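Local coordinates for protection of telomeres protein 1 (Schizosaccharomyces pombe, PDB 5USB) that binds the single-stranded G-rich overhang at telomere 3' ends through OB-fold domains such as this one, protecting chromosome ends and regulating telomerase, at residues Q20-W25 with R57-R62; S7-H12 with E42-M47. The protein carries 1 engineered substitution. All coordinates share one frame; numbering follows the deposited sequence. Where two conformers were deposited one is given.

Contact 1 (Q20-W25 with R57-R62); sequences QVIKTW and RGPFGR. With nucleotides of chain B.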
ATOM      1  N   GLN A  20      -6.434   2.323   1.065  1.00 11.95           N
ATOM      2  CA  GLN A  20      -7.321   1.661   0.127  1.00 11.88           C
ATOM      3  C   GLN A  20      -6.505   1.025  -0.995  1.00 13.00           C
ATOM      4  O   GLN A  20      -5.541   1.617  -1.493  1.00 11.80           O
ATOM      5  CB  GLN A  20      -8.334   2.639  -0.462  1.00 13.77           C
ATOM      6  CG  GLN A  20      -9.402   1.894  -1.238  1.00 16.80           C
ATOM      7  CD  GLN A  20     -10.564   2.746  -1.669  1.00 18.69           C
ATOM      8  OE1 GLN A  20     -10.423   3.937  -1.909  1.00 17.83           O
ATOM      9  NE2 GLN A  20     -11.722   2.100  -1.853  1.00 19.07           N
ATOM     10  N   VAL A  21      -6.877  -0.201  -1.351  1.00 12.00           N
ATOM     11  CA  VAL A  21      -6.184  -0.952  -2.388  1.00 10.46           C
ATOM     12  C   VAL A  21      -6.689  -0.491  -3.745  1.00 12.41           C
ATOM     13  O   VAL A  21      -7.886  -0.601  -4.056  1.00 11.58           O
ATOM     14  CB  VAL A  21      -6.382  -2.462  -2.215  1.00 11.08           C
ATOM     15  CG1 VAL A  21      -5.695  -3.204  -3.348  1.00 11.00           C
ATOM     16  CG2 VAL A  21      -5.856  -2.905  -0.903  1.00 12.36           C
ATOM     17  N   ILE A  22      -5.761  -0.044  -4.581  1.00 12.23           N
ATOM     18  CA  ILE A  22      -6.085   0.404  -5.929  1.00 10.41           C
ATOM     19  C   ILE A  22      -5.884  -0.697  -6.946  1.00 12.18           C
ATOM     20  O   ILE A  22      -6.704  -0.861  -7.851  1.00 15.69           O
ATOM     21  CB  ILE A  22      -5.245   1.648  -6.294  1.00 13.73           C
ATOM     22  CG1 ILE A  22      -5.477   2.815  -5.343  1.00 14.86           C
ATOM     23  CG2 ILE A  22      -5.557   2.038  -7.731  1.00 13.25           C
ATOM     24  CD1 ILE A  22      -6.931   3.251  -5.266  1.00 20.04           C
ATOM     25  N   LYS A  23      -4.810  -1.459  -6.794  1.00 10.68           N
ATOM     26  CA  LYS A  23      -4.417  -2.463  -7.762  1.00 12.30           C
ATOM     27  C   LYS A  23      -3.782  -3.642  -7.044  1.00 10.28           C
ATOM     28  O   LYS A  23      -3.039  -3.461  -6.078  1.00 10.39           O
ATOM     29  CB  LYS A  23      -3.415  -1.866  -8.765  1.00 11.86           C
ATOM     30  CG  LYS A  23      -2.924  -2.836  -9.822  1.00 13.73           C
ATOM     31  CD  LYS A  23      -1.991  -2.117 -10.748  1.00 15.53           C
ATOM     32  CE  LYS A  23      -1.283  -3.089 -11.680  1.00 17.10           C
ATOM     33  NZ  LYS A  23      -2.181  -3.618 -12.691  1.00 18.22           N
ATOM     34  N   THR A  24      -4.067  -4.842  -7.538  1.00 10.04           N
ATOM     35  CA  THR A  24      -3.386  -6.047  -7.108  1.00 10.63           C
ATOM     36  C   THR A  24      -2.781  -6.743  -8.310  1.00 11.55           C
ATOM     37  O   THR A  24      -3.306  -6.643  -9.419  1.00 13.06           O
ATOM     38  CB  THR A  24      -4.329  -7.028  -6.385  1.00 11.99           C
ATOM     39  OG1 THR A  24      -5.356  -7.484  -7.251  1.00 16.15           O
ATOM     40  CG2 THR A  24      -4.987  -6.371  -5.195  1.00 13.02           C
ATOM     41  N   TRP A  25      -1.702  -7.488  -8.069  1.00 11.76           N
ATOM     42  CA  TRP A  25      -1.084  -8.313  -9.100  1.00 10.72           C
ATOM     43  C   TRP A  25      -0.436  -9.519  -8.451  1.00 11.56           C
ATOM     44  O   TRP A  25       0.481  -9.373  -7.640  1.00 12.07           O
ATOM     45  CB  TRP A  25      -0.043  -7.549  -9.904  1.00 10.86           C
ATOM     46  CG  TRP A  25       0.465  -8.378 -11.030  1.00 13.53           C
ATOM     47  CD1 TRP A  25       1.649  -9.033 -11.085  1.00 16.43           C
ATOM     48  CD2 TRP A  25      -0.210  -8.654 -12.263  1.00 13.31           C
ATOM     49  NE1 TRP A  25       1.754  -9.731 -12.280  1.00 15.45           N
ATOM     50  CE2 TRP A  25       0.628  -9.497 -13.016  1.00 13.88           C
ATOM     51  CE3 TRP A  25      -1.442  -8.279 -12.804  1.00 14.33           C
ATOM     52  CZ2 TRP A  25       0.268  -9.964 -14.284  1.00 15.18           C
ATOM     53  CZ3 TRP A  25      -1.776  -8.725 -14.066  1.00 14.30           C
ATOM     54  CH2 TRP A  25      -0.922  -9.576 -14.783  1.00 14.31           C
ATOM     55  N   ARG A  57      -7.278   3.984 -12.967  0.56 18.24           N
ATOM     56  CA  ARG A  57      -8.187   5.120 -13.096  0.56 18.20           C
ATOM     57  C   ARG A  57      -7.784   6.298 -12.225  0.56 16.58           C
ATOM     58  O   ARG A  57      -8.443   7.334 -12.262  0.56 17.83           O
ATOM     59  CB  ARG A  57      -9.629   4.712 -12.722  0.56 18.53           C
ATOM     60  CG  ARG A  57     -10.309   3.741 -13.668  0.56 20.55           C
ATOM     61  CD  ARG A  57     -11.546   3.094 -13.032  0.56 25.84           C
ATOM     62  NE  ARG A  57     -12.293   2.305 -14.011  0.56 26.12           N
ATOM     63  CZ  ARG A  57     -13.261   1.436 -13.725  0.56 26.03           C
ATOM     64  NH1 ARG A  57     -13.637   1.192 -12.468  0.56 26.80           N
ATOM     65  NH2 ARG A  57     -13.852   0.792 -14.724  0.56 26.24           N
ATOM     66  N   GLY A  58      -6.748   6.143 -11.413  0.56 14.41           N
ATOM     67  CA  GLY A  58      -6.360   7.138 -10.446  0.56 14.85           C
ATOM     68  C   GLY A  58      -6.002   6.422  -9.166  0.56 12.47           C
ATOM     69  O   GLY A  58      -6.286   5.231  -9.019  0.56 13.22           O
ATOM     70  N   PRO A  59      -5.407   7.149  -8.220  0.56 13.78           N
ATOM     71  CA  PRO A  59      -5.056   8.562  -8.348  0.56 13.89           C
ATOM     72  C   PRO A  59      -3.803   8.767  -9.204  0.56 14.63           C
ATOM     73  O   PRO A  59      -2.987   7.872  -9.311  0.56 12.34           O
ATOM     74  CB  PRO A  59      -4.813   8.975  -6.905  0.56 15.16           C
ATOM     75  CG  PRO A  59      -4.355   7.731  -6.253  0.56 13.23           C
ATOM     76  CD  PRO A  59      -5.161   6.652  -6.863  0.56 12.17           C
ATOM     77  N   PHE A  60      -3.637   9.956  -9.786  1.00 14.45           N
ATOM     78  CA  PHE A  60      -2.473  10.232 -10.612  1.00 13.76           C
ATOM     79  C   PHE A  60      -1.450  11.048  -9.832  1.00 12.12           C
ATOM     80  O   PHE A  60      -1.764  11.658  -8.803  1.00 15.35           O
ATOM     81  CB  PHE A  60      -2.900  10.942 -11.911  1.00 11.76           C
ATOM     82  CG  PHE A  60      -3.794  10.074 -12.754  1.00 12.30           C
ATOM     83  CD1 PHE A  60      -3.276   8.957 -13.370  1.00 12.67           C
ATOM     84  CD2 PHE A  60      -5.154  10.303 -12.838  1.00 16.74           C
ATOM     85  CE1 PHE A  60      -4.079   8.101 -14.117  1.00 12.66           C
ATOM     86  CE2 PHE A  60      -5.952   9.447 -13.586  1.00 17.38           C
ATOM     87  CZ  PHE A  60      -5.398   8.339 -14.201  1.00 16.19           C
ATOM     88  N   GLY A  61      -0.199  11.031 -10.315  1.00 12.15           N
ATOM     89  CA  GLY A  61       0.872  11.625  -9.552  1.00 12.56           C
ATOM     90  C   GLY A  61       1.305  10.711  -8.427  1.00 12.37           C
ATOM     91  O   GLY A  61       1.068   9.509  -8.490  1.00 11.79           O
ATOM     92  N   ARG A  62       2.006  11.298  -7.444  1.00 12.68           N
ATOM     93  CA  ARG A  62       2.737  10.555  -6.406  1.00 10.76           C
ATOM     94  C   ARG A  62       1.856  10.285  -5.186  1.00 14.19           C
ATOM     95  O   ARG A  62       2.122  10.751  -4.083  1.00 12.60           O
ATOM     96  CB  ARG A  62       4.003  11.302  -6.001  1.00 13.48           C
ATOM     97  CG  ARG A  62       4.910  11.675  -7.131  1.00 14.17           C
ATOM     98  CD  ARG A  62       6.195  12.209  -6.564  1.00 16.79           C
ATOM     99  NE  ARG A  62       7.174  12.768  -7.509  1.00 16.55           N
ATOM    100  CZ  ARG A  62       8.273  12.152  -7.907  1.00 19.29           C
ATOM    101  NH1 ARG A  62       8.512  10.896  -7.530  1.00 19.72           N
ATOM    102  NH2 ARG A  62       9.147  12.799  -8.689  1.00 19.80           N
TER
ATOM    103  P    DG B   7      -1.328  -2.756 -20.736  1.00 32.29           P
ATOM    104  OP1  DG B   7      -0.862  -2.708 -22.138  1.00 36.19           O
ATOM    105  OP2  DG B   7      -2.641  -2.278 -20.392  1.00 29.19           O
ATOM    106  O5'  DG B   7      -1.260  -4.249 -20.189  1.00 25.49           O
ATOM    107  C5'  DG B   7      -0.282  -5.145 -20.680  1.00 25.94           C
ATOM    108  C4'  DG B   7      -0.298  -6.417 -19.873  1.00 21.85           C
ATOM    109  O4'  DG B   7       0.317  -6.159 -18.595  1.00 19.43           O
ATOM    110  C3'  DG B   7      -1.687  -6.987 -19.575  1.00 23.68           C
ATOM    111  O3'  DG B   7      -1.685  -8.368 -19.880  1.00 24.81           O
ATOM    112  C2'  DG B   7      -1.778  -6.948 -18.064  1.00 21.91           C
ATOM    113  C1'  DG B   7      -0.339  -6.941 -17.639  1.00 15.47           C
ATOM    114  N9   DG B   7      -0.154  -6.327 -16.337  1.00 12.64           N
ATOM    115  C8   DG B   7      -1.029  -5.497 -15.687  1.00 16.78           C
ATOM    116  N7   DG B   7      -0.619  -5.150 -14.500  1.00 11.90           N
ATOM    117  C5   DG B   7       0.594  -5.801 -14.353  1.00 12.09           C
ATOM    118  C6   DG B   7       1.495  -5.823 -13.264  1.00 16.45           C
ATOM    119  O6   DG B   7       1.413  -5.228 -12.193  1.00 14.96           O
ATOM    120  N1   DG B   7       2.607  -6.614 -13.533  1.00 13.35           N
ATOM    121  C2   DG B   7       2.812  -7.308 -14.697  1.00 14.83           C
ATOM    122  N2   DG B   7       3.937  -8.020 -14.767  1.00 16.93           N
ATOM    123  N3   DG B   7       1.972  -7.304 -15.717  1.00 15.52           N
ATOM    124  C4   DG B   7       0.892  -6.537 -15.478  1.00 12.80           C
ATOM    125  P    DT B   9      -7.491 -11.513 -16.083  1.00 25.68           P
ATOM    126  OP1  DT B   9      -8.147 -11.659 -17.379  1.00 29.32           O
ATOM    127  OP2  DT B   9      -8.233 -11.661 -14.860  1.00 25.93           O
ATOM    128  O5'  DT B   9      -6.327 -12.582 -16.009  1.00 26.92           O
ATOM    129  C5'  DT B   9      -5.800 -13.228 -17.153  1.00 24.31           C
ATOM    130  C4'  DT B   9      -4.539 -13.960 -16.766  1.00 25.43           C
ATOM    131  O4'  DT B   9      -3.535 -13.020 -16.331  1.00 21.60           O
ATOM    132  C3'  DT B   9      -4.706 -14.904 -15.588  1.00 29.40           C
ATOM    133  O3'  DT B   9      -5.137 -16.192 -16.008  1.00 37.83           O
ATOM    134  C2'  DT B   9      -3.305 -14.980 -15.029  1.00 21.68           C
ATOM    135  C1'  DT B   9      -2.750 -13.596 -15.302  1.00 22.12           C
ATOM    136  N1   DT B   9      -2.829 -12.729 -14.120  1.00 18.17           N
ATOM    137  C2   DT B   9      -1.788 -12.788 -13.235  1.00 17.67           C
ATOM    138  O2   DT B   9      -0.822 -13.501 -13.400  1.00 17.96           O
ATOM    139  N3   DT B   9      -1.916 -11.970 -12.146  1.00 15.71           N
ATOM    140  C4   DT B   9      -2.978 -11.145 -11.847  1.00 14.45           C
ATOM    141  O4   DT B   9      -2.955 -10.466 -10.837  1.00 15.29           O
ATOM    142  C5   DT B   9      -4.041 -11.136 -12.817  1.00 18.53           C
ATOM    143  C7   DT B   9      -5.218 -10.241 -12.593  1.00 22.12           C
ATOM    144  C6   DT B   9      -3.919 -11.925 -13.889  1.00 20.83           C
ATOM    145  P    DG B   8      -2.978  -9.081 -20.359  1.00 28.40           P
ATOM    146  OP1  DG B   8      -2.638 -10.461 -20.653  1.00 28.92           O
ATOM    147  OP2  DG B   8      -3.601  -8.283 -21.370  1.00 35.97           O
ATOM    148  O5'  DG B   8      -3.990  -8.991 -19.137  1.00 26.90           O
ATOM    149  C5'  DG B   8      -3.943  -9.997 -18.140  1.00 23.70           C
ATOM    150  C4'  DG B   8      -4.766  -9.609 -16.935  1.00 25.27           C
ATOM    151  O4'  DG B   8      -4.317  -8.361 -16.380  1.00 22.64           O
ATOM    152  C3'  DG B   8      -6.267  -9.456 -17.165  1.00 22.02           C
ATOM    153  O3'  DG B   8      -6.806 -10.088 -16.022  1.00 27.97           O
ATOM    154  C2'  DG B   8      -6.488  -7.953 -17.071  1.00 19.87           C
ATOM    155  C1'  DG B   8      -5.436  -7.565 -16.047  1.00 19.07           C
ATOM    156  N9   DG B   8      -4.975  -6.182 -15.965  1.00 16.63           N
ATOM    157  C8   DG B   8      -4.577  -5.566 -14.807  1.00 18.16           C
ATOM    158  N7   DG B   8      -4.109  -4.366 -14.998  1.00 22.13           N
ATOM    159  C5   DG B   8      -4.182  -4.181 -16.369  1.00 23.00           C
ATOM    160  C6   DG B   8      -3.820  -3.062 -17.163  1.00 24.14           C
ATOM    161  O6   DG B   8      -3.347  -1.990 -16.800  1.00 23.70           O
ATOM    162  N1   DG B   8      -4.064  -3.289 -18.513  1.00 19.25           N
ATOM    163  C2   DG B   8      -4.589  -4.447 -19.030  1.00 23.60           C
ATOM    164  N2   DG B   8      -4.749  -4.474 -20.361  1.00 23.35           N
ATOM    165  N3   DG B   8      -4.929  -5.499 -18.300  1.00 23.84           N
ATOM    166  C4   DG B   8      -4.697  -5.300 -16.986  1.00 22.08           C
TER

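Contact 2 (S7-H12 with E42-M47); sequences SQITPH and ELFFPM. With nucleotides of chain B.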
ATOM      1  N   SER A   7       1.754  10.240   3.407  1.00 14.59           N
ATOM      2  CA  SER A   7       2.601  11.388   3.125  1.00 12.39           C
ATOM      3  C   SER A   7       3.726  11.557   4.136  1.00 18.29           C
ATOM      4  O   SER A   7       4.699  12.272   3.846  1.00 18.68           O
ATOM      5  CB  SER A   7       1.748  12.640   3.123  1.00 16.05           C
ATOM      6  OG  SER A   7       1.196  12.817   4.413  1.00 17.51           O
ATOM      7  N   GLN A   8       3.614  10.921   5.296  1.00 15.44           N
ATOM      8  CA  GLN A   8       4.580  11.055   6.383  1.00 19.05           C
ATOM      9  C   GLN A   8       5.612   9.939   6.404  1.00 21.57           C
ATOM     10  O   GLN A   8       6.591  10.035   7.161  1.00 20.71           O
ATOM     11  CB  GLN A   8       3.846  11.093   7.725  1.00 19.01           C
ATOM     12  CG  GLN A   8       2.866  12.243   7.844  1.00 17.60           C
ATOM     13  CD  GLN A   8       1.973  12.145   9.071  1.00 25.49           C
ATOM     14  OE1 GLN A   8       1.523  11.056   9.489  1.00 23.49           O
ATOM     15  NE2 GLN A   8       1.703  13.311   9.669  1.00 34.09           N
ATOM     16  N   ILE A   9       5.432   8.876   5.620  1.00 17.84           N
ATOM     17  CA  ILE A   9       6.389   7.790   5.724  1.00 17.16           C
ATOM     18  C   ILE A   9       7.652   8.131   4.948  1.00 19.10           C
ATOM     19  O   ILE A   9       7.665   8.886   3.976  1.00 18.44           O
ATOM     20  CB  ILE A   9       5.782   6.446   5.286  1.00 19.37           C
ATOM     21  CG1 ILE A   9       5.442   6.410   3.820  1.00 20.85           C
ATOM     22  CG2 ILE A   9       4.567   6.127   6.127  1.00 18.87           C
ATOM     23  CD1 ILE A   9       5.127   5.018   3.365  1.00 22.59           C
ATOM     24  N   THR A  10       8.752   7.603   5.423  1.00 19.65           N
ATOM     25  CA  THR A  10      10.057   7.850   4.832  1.00 20.45           C
ATOM     26  C   THR A  10      10.731   6.520   4.600  1.00 20.65           C
ATOM     27  O   THR A  10      10.280   5.482   5.091  1.00 20.45           O
ATOM     28  CB  THR A  10      10.920   8.723   5.756  1.00 28.11           C
ATOM     29  OG1 THR A  10      11.065   8.047   7.005  1.00 29.74           O
ATOM     30  CG2 THR A  10      10.270  10.097   5.978  1.00 33.27           C
ATOM     31  N   PRO A  11      11.822   6.510   3.866  1.00 20.35           N
ATOM     32  CA  PRO A  11      12.480   5.243   3.549  1.00 23.35           C
ATOM     33  C   PRO A  11      13.153   4.650   4.771  1.00 20.63           C
ATOM     34  O   PRO A  11      13.596   5.364   5.667  1.00 21.42           O
ATOM     35  CB  PRO A  11      13.508   5.644   2.491  1.00 24.16           C
ATOM     36  CG  PRO A  11      13.033   6.961   1.999  1.00 23.05           C
ATOM     37  CD  PRO A  11      12.443   7.631   3.146  1.00 26.06           C
ATOM     38  N   HIS A  12      13.210   3.317   4.798  1.00 19.63           N
ATOM     39  CA  HIS A  12      14.001   2.576   5.775  1.00 20.68           C
ATOM     40  C   HIS A  12      13.501   2.806   7.198  1.00 22.24           C
ATOM     41  O   HIS A  12      14.262   3.044   8.141  1.00 21.06           O
ATOM     42  CB  HIS A  12      15.467   2.932   5.602  1.00 16.82           C
ATOM     43  CG  HIS A  12      15.942   2.746   4.198  1.00 15.50           C
ATOM     44  ND1 HIS A  12      16.478   3.764   3.449  1.00 19.41           N
ATOM     45  CD2 HIS A  12      15.926   1.658   3.394  1.00 15.43           C
ATOM     46  CE1 HIS A  12      16.792   3.306   2.250  1.00 17.09           C
ATOM     47  NE2 HIS A  12      16.472   2.027   2.194  1.00 21.62           N
ATOM     48  N   GLU A  42       6.553  12.605  -1.844  1.00 17.94           N
ATOM     49  CA  GLU A  42       7.458  12.984  -2.911  1.00 17.27           C
ATOM     50  C   GLU A  42       8.311  11.838  -3.441  1.00 16.59           C
ATOM     51  O   GLU A  42       8.903  12.004  -4.513  1.00 17.18           O
ATOM     52  CB  GLU A  42       8.360  14.140  -2.446  1.00 25.35           C
ATOM     53  CG  GLU A  42       9.334  13.784  -1.356  1.00 26.82           C
ATOM     54  CD  GLU A  42      10.286  14.937  -1.028  1.00 42.49           C
ATOM     55  OE1 GLU A  42       9.925  16.101  -1.310  1.00 50.63           O
ATOM     56  OE2 GLU A  42      11.392  14.675  -0.505  1.00 49.87           O
ATOM     57  N   LEU A  43       8.385  10.677  -2.751  1.00 16.96           N
ATOM     58  CA  LEU A  43       9.142   9.532  -3.228  1.00 16.91           C
ATOM     59  C   LEU A  43       8.268   8.435  -3.839  1.00 14.83           C
ATOM     60  O   LEU A  43       8.797   7.426  -4.301  1.00 15.99           O
ATOM     61  CB  LEU A  43       9.982   8.933  -2.103  1.00 18.15           C
ATOM     62  CG  LEU A  43      10.973   9.887  -1.446  1.00 21.66           C
ATOM     63  CD1 LEU A  43      11.630   9.188  -0.313  1.00 25.52           C
ATOM     64  CD2 LEU A  43      11.993  10.304  -2.467  1.00 23.89           C
ATOM     65  N   PHE A  44       6.952   8.634  -3.911  1.00 12.79           N
ATOM     66  CA  PHE A  44       6.115   7.695  -4.639  1.00 14.31           C
ATOM     67  C   PHE A  44       6.284   7.897  -6.150  1.00 17.02           C
ATOM     68  O   PHE A  44       6.665   8.973  -6.630  1.00 15.90           O
ATOM     69  CB  PHE A  44       4.637   7.877  -4.243  1.00 14.44           C
ATOM     70  CG  PHE A  44       4.284   7.506  -2.819  1.00 11.69           C
ATOM     71  CD1 PHE A  44       5.173   6.877  -1.967  1.00 15.78           C
ATOM     72  CD2 PHE A  44       3.018   7.781  -2.333  1.00 12.75           C
ATOM     73  CE1 PHE A  44       4.795   6.518  -0.679  1.00 11.14           C
ATOM     74  CE2 PHE A  44       2.646   7.409  -1.047  1.00 13.04           C
ATOM     75  CZ  PHE A  44       3.562   6.805  -0.203  1.00 12.11           C
ATOM     76  N   PHE A  45       5.972   6.868  -6.915  1.00 12.86           N
ATOM     77  CA  PHE A  45       6.076   6.976  -8.359  1.00 11.77           C
ATOM     78  C   PHE A  45       4.979   7.888  -8.902  1.00 12.17           C
ATOM     79  O   PHE A  45       3.815   7.789  -8.490  1.00 13.48           O
ATOM     80  CB  PHE A  45       5.951   5.592  -8.985  1.00 14.36           C
ATOM     81  CG  PHE A  45       6.146   5.587 -10.491  1.00 12.25           C
ATOM     82  CD1 PHE A  45       7.419   5.556 -11.023  1.00 15.38           C
ATOM     83  CD2 PHE A  45       5.077   5.671 -11.359  1.00 13.26           C
ATOM     84  CE1 PHE A  45       7.611   5.598 -12.393  1.00 16.49           C
ATOM     85  CE2 PHE A  45       5.264   5.690 -12.704  1.00 14.11           C
ATOM     86  CZ  PHE A  45       6.530   5.674 -13.233  1.00 17.22           C
ATOM     87  N   PRO A  46       5.291   8.779  -9.853  1.00 13.25           N
ATOM     88  CA  PRO A  46       4.226   9.604 -10.419  1.00 12.28           C
ATOM     89  C   PRO A  46       3.422   8.868 -11.473  1.00 14.51           C
ATOM     90  O   PRO A  46       3.895   8.648 -12.600  1.00 14.54           O
ATOM     91  CB  PRO A  46       4.988  10.800 -11.011  1.00 12.53           C
ATOM     92  CG  PRO A  46       6.341  10.254 -11.335  1.00 14.77           C
ATOM     93  CD  PRO A  46       6.621   9.181 -10.333  1.00 13.50           C
ATOM     94  N   MET A  47       2.205   8.454 -11.101  1.00 13.95           N
ATOM     95  CA  MET A  47       1.362   7.704 -12.017  1.00 12.82           C
ATOM     96  C   MET A  47       0.807   8.617 -13.114  1.00 12.47           C
ATOM     97  O   MET A  47       0.160   9.629 -12.831  1.00 13.62           O
ATOM     98  CB  MET A  47       0.232   7.021 -11.231  1.00 13.00           C
ATOM     99  CG  MET A  47       0.722   5.938 -10.283  1.00 14.54           C
ATOM    100  SD  MET A  47       1.465   4.514 -11.122  1.00 17.83           S
ATOM    101  CE  MET A  47       0.117   3.992 -12.119  1.00 26.26           C
TER
ATOM    102  P    DA B   5       7.051   0.847 -15.926  1.00 29.82           P
ATOM    103  OP1  DA B   5       6.929   0.096 -17.155  1.00 26.20           O
ATOM    104  OP2  DA B   5       7.800   2.073 -15.852  1.00 37.51           O
ATOM    105  O5'  DA B   5       5.582   1.174 -15.435  1.00 24.26           O
ATOM    106  C5'  DA B   5       4.594   0.163 -15.438  1.00 21.27           C
ATOM    107  C4'  DA B   5       3.441   0.619 -14.585  1.00 18.09           C
ATOM    108  O4'  DA B   5       3.855   0.626 -13.207  1.00 19.08           O
ATOM    109  C3'  DA B   5       2.969   2.039 -14.882  1.00 21.61           C
ATOM    110  O3'  DA B   5       1.555   2.144 -14.714  1.00 23.43           O
ATOM    111  C2'  DA B   5       3.749   2.867 -13.878  1.00 18.34           C
ATOM    112  C1'  DA B   5       3.858   1.937 -12.685  1.00 19.02           C
ATOM    113  N9   DA B   5       5.075   2.079 -11.901  1.00 19.68           N
ATOM    114  C8   DA B   5       6.360   2.135 -12.369  1.00 18.38           C
ATOM    115  N7   DA B   5       7.261   2.209 -11.427  1.00 20.74           N
ATOM    116  C5   DA B   5       6.524   2.140 -10.256  1.00 17.84           C
ATOM    117  C6   DA B   5       6.895   2.157  -8.908  1.00 20.33           C
ATOM    118  N6   DA B   5       8.155   2.239  -8.490  1.00 22.13           N
ATOM    119  N1   DA B   5       5.911   2.096  -7.987  1.00 18.55           N
ATOM    120  C2   DA B   5       4.649   2.022  -8.407  1.00 19.45           C
ATOM    121  N3   DA B   5       4.176   1.990  -9.643  1.00 17.03           N
ATOM    122  C4   DA B   5       5.176   2.051 -10.534  1.00 19.87           C
TER

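Contact 1 (Q20-W25 with R57-R62)
Ile22 meets the 57-62 loop at two points, its branches dividing the work. CG2, anti to the backbone N, comes to 3.5 Å from Gly58 O, while the other branch reaches end-on toward the Pro59 ring, Ile22 CG1 lying 4.1 Å from Pro59 CD. Residues 57-59 are modelled in two conformers, and these distances belong to the one given. A cis peptide links Gly58 to Pro59, and Trp56 adds to the cover on Ile22. This is a small patch, burying 89 Å² in all, and beside it Arg57 is exposed.

The tight packing lies further along the strand, against DG7, DG8 and DT9 of chain B. Lys23, fully extended until it bends at chi4 (72°), gives a hydrogen bond from NZ to DG7 N7 at 2.8 Å; DG8 N7 is also near Lys23 NZ, at 3.1 Å. The Trp25 ring sits between two bases, with DG7 C6 3.4 Å above one face toward the rim and DT9 N3 3.4 Å over the centre of the other. DG8 O4' lies in plane at the ring edge, 3.5 Å from Trp25 CZ3. Ile22 and Lys23 both face Tyr34, a classic beta bulge in strand 14-26 of the OB fold; Lys23 and Trp25, on that strand, form part of the single-stranded DNA-binding surface.

Contact 2 (S7-H12 with E42-M47)
Pro11 and Leu43 cross at about a right angle, with CG of the proline 3.5 Å from CD1 of the leucine. Next to them Ile9 brings CD1 to the edge of the Phe44 ring, near its plane and 4.3 Å from CZ. Both pairs are purely apolar. Beyond Phe44 the loop turns to the DNA, and Phe45 can be followed atom by atom over DA5 of chain B. Phe45 CB lies 3.6 Å from DA5 C6. With CG anti to the backbone N (chi1 -176°), the ring then runs across the base, Phe45 CG 3.5 Å from DA5 C5. On one side Phe45 CD1 is 3.4 Å from DA5 N7, which CE1 also meets. On the other, CD2 nears N9 and Phe45 CE2 is 3.4 Å from the sugar C2' of DA5. At the tip, Phe45 CZ ends 3.6 Å from DA5 C8, the atom over the ring centre. Pro46 CD backs the opposite face toward its rim, and Tyr101 meets the ring edge-to-face. Met47, folded at chi2 and chi3, carries CE near DA5 O3'. On the barrel side, Phe44 and Ile9 both touch Ile65 of strand 65-69 and Leu102 of strand 102-106, while Pro11 and Leu43 share Leu102 and also touch Ile96 of strand 92-96.

Contacts 1 and 2 have centres 14 Å apart, and their segments alternate along the chain: 7-12, 20-25, 42-47, then 57-62. The first leads into strand 14-26, which carries the second; the other two belong to the long connection between strands 31-36 and 65-69. Within that connection the contacts join directly. Arg62 NH1 probably hydrogen-bonds to Phe44 O at 2.8 Å, and Gly61 N probably does so to Met47 O at 2.9 Å. One connection thus packs on both strand 14-26 and the segment leading into it. Its 42-47 end meets DA5 of chain B, while strand 14-26 handles DG7 to DT9 of chain B, so together they engage two nearby stretches of one bound strand.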